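Local structure of salicylaldehyde dehydrogenase NahF (Pseudomonas putida, 4JZ6) at the interface of chains A and B. The protein oxidises salicylaldehyde, and a broad range of other aldehydes, to the carboxylic acid with NAD+ as the likely electron acceptor, in the breakdown of naphthalene. Coordinates in Å, arbitrary orientation; residue numbers count along the deposited sequence, not the author numbering. Chains: chain A/B, Salicylaldehyde dehydrogenase NahF.

The interface of chains A and B. Residues chain A 140-141, 151, 486, 488; chain B 458, 460-462.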
loop_
_atom_site.group_PDB
_atom_site.type_symbol
_atom_site.label_atom_id
_atom_site.label_comp_id
_atom_site.label_asym_id
_atom_site.label_seq_id
_atom_site.Cartn_x
_atom_site.Cartn_y
_atom_site.Cartn_z
ATOM N N ILE A 140 -5.912 -21.991 -7.037
ATOM C CA ILE A 140 -6.903 -21.893 -5.973
ATOM C C ILE A 140 -8.167 -22.699 -6.271
ATOM O O ILE A 140 -8.687 -22.659 -7.389
ATOM C CB ILE A 140 -7.284 -20.415 -5.739
ATOM C CG1 ILE A 140 -6.023 -19.555 -5.598
ATOM C CG2 ILE A 140 -8.180 -20.271 -4.525
ATOM C CD1 ILE A 140 -6.310 -18.082 -5.440
ATOM N N PRO A 141 -8.657 -23.448 -5.270
ATOM C CA PRO A 141 -9.931 -24.169 -5.369
ATOM C C PRO A 141 -11.078 -23.258 -5.811
ATOM O O PRO A 141 -11.115 -22.088 -5.425
ATOM C CB PRO A 141 -10.174 -24.634 -3.929
ATOM C CG PRO A 141 -8.812 -24.774 -3.349
ATOM C CD PRO A 141 -7.960 -23.723 -4.000
ATOM N N THR A 151 -3.681 -17.249 -9.242
ATOM C CA THR A 151 -3.112 -15.913 -9.187
ATOM C C THR A 151 -1.764 -15.901 -9.876
ATOM O O THR A 151 -1.017 -16.877 -9.813
ATOM C CB THR A 151 -2.900 -15.437 -7.760
ATOM O OG1 THR A 151 -2.046 -16.362 -7.075
ATOM C CG2 THR A 151 -4.228 -15.338 -7.043
ATOM N N LEU A 486 -0.482 -8.495 -8.931
ATOM C CA LEU A 486 -1.155 -9.735 -8.569
ATOM C C LEU A 486 -2.430 -9.836 -9.388
ATOM O O LEU A 486 -3.327 -9.009 -9.261
ATOM C CB LEU A 486 -1.472 -9.787 -7.071
ATOM C CG LEU A 486 -2.229 -11.036 -6.610
ATOM C CD1 LEU A 486 -1.360 -12.274 -6.737
ATOM C CD2 LEU A 486 -2.721 -10.869 -5.184
ATOM N N TRP A 488 -5.715 -12.159 -10.737
ATOM C CA TRP A 488 -6.561 -13.323 -10.562
ATOM C C TRP A 488 -7.029 -13.743 -11.939
ATOM O O TRP A 488 -7.725 -12.985 -12.616
ATOM C CB TRP A 488 -7.758 -13.002 -9.668
ATOM C CG TRP A 488 -8.760 -14.119 -9.585
ATOM C CD1 TRP A 488 -8.496 -15.464 -9.530
ATOM C CD2 TRP A 488 -10.189 -13.989 -9.570
ATOM N NE1 TRP A 488 -9.675 -16.174 -9.470
ATOM C CE2 TRP A 488 -10.727 -15.294 -9.499
ATOM C CE3 TRP A 488 -11.065 -12.898 -9.596
ATOM C CZ2 TRP A 488 -12.100 -15.532 -9.454
ATOM C CZ3 TRP A 488 -12.429 -13.139 -9.553
ATOM C CH2 TRP A 488 -12.931 -14.444 -9.481
ATOM N N GLU B 458 -14.743 -14.345 -6.109
ATOM C CA GLU B 458 -14.751 -15.463 -5.170
ATOM C C GLU B 458 -13.900 -15.036 -3.974
ATOM O O GLU B 458 -12.938 -14.295 -4.129
ATOM C CB GLU B 458 -14.205 -16.725 -5.863
ATOM C CG GLU B 458 -15.003 -17.131 -7.111
ATOM C CD GLU B 458 -14.453 -18.364 -7.821
ATOM O OE1 GLU B 458 -14.096 -19.345 -7.139
ATOM O OE2 GLU B 458 -14.381 -18.350 -9.071
ATOM N N GLN B 460 -11.943 -16.726 -2.060
ATOM C CA GLN B 460 -10.610 -17.338 -2.022
ATOM C C GLN B 460 -9.643 -16.589 -2.928
ATOM O O GLN B 460 -8.427 -16.790 -2.856
ATOM C CB GLN B 460 -10.642 -18.790 -2.505
ATOM C CG GLN B 460 -11.885 -19.550 -2.185
ATOM C CD GLN B 460 -12.959 -19.393 -3.227
ATOM O OE1 GLN B 460 -13.787 -18.482 -3.140
ATOM N NE2 GLN B 460 -12.969 -20.290 -4.216
ATOM N N ALA B 461 -10.190 -15.746 -3.795
ATOM C CA ALA B 461 -9.401 -15.126 -4.845
ATOM C C ALA B 461 -9.302 -13.639 -4.599
ATOM O O ALA B 461 -10.308 -12.995 -4.324
ATOM C CB ALA B 461 -10.028 -15.397 -6.192
ATOM N N PRO B 462 -8.085 -13.086 -4.708
ATOM C CA PRO B 462 -7.854 -11.665 -4.441
ATOM C C PRO B 462 -8.690 -10.808 -5.376
ATOM O O PRO B 462 -8.776 -11.117 -6.569
ATOM C CB PRO B 462 -6.364 -11.487 -4.755
ATOM C CG PRO B 462 -6.046 -12.576 -5.702
ATOM C CD PRO B 462 -6.883 -13.740 -5.248
HETATM O O HOH W 1 -11.033 -19.560 -6.920
#
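Strands 148-154 and 485-491 of chain A, together with the end of strand 139-140, form a shelf on which a loop of chain B, B:Glu458 to B:Pro462, lies across the two-fold interface of the deposited pair. A:Trp488 is the main platform: its CG stands anti to the backbone N (chi1 173°), and the methyl CB of B:Ala461 sits over one face of the indole, 3.4 Å from A:Trp488 CE2, in a CH-pi contact centred nearer the five-membered ring. At the rim of the same indole, B:Glu458 OE2 lies in the ring plane 3.6 Å from A:Trp488 CZ2, with the carboxylate turned almost perpendicular to the ring. An alanine here would remove the aromatic floor under the B:Ala461 methyl and the rim met by B:Glu458, and would probably loosen the loop's seat. Next along, B:Pro462 packs its CG against A:Thr151 CG2 at 3.6 Å, while A:Leu486 CD2 meets CB of B:Pro462 at 3.7 Å. At the other end, A:Ile140 CG2 touches B:Gln460 CB at 3.5 Å. The B:Gln460 chain bends at chi2 (87°), bringing NE2 within 2.9 Å of the A:Pro141 carbonyl O, a hydrogen bond that arrives from above the carbonyl plane. NE2 also donates to the anti lone pair of B:Glu458 OE1, and a water bridges that oxygen to A:Pro141 O. The patch, its centre about 27 Å from the predicted active-site A:Glu267, pins the loop and so probably contributes to holding the subunits together.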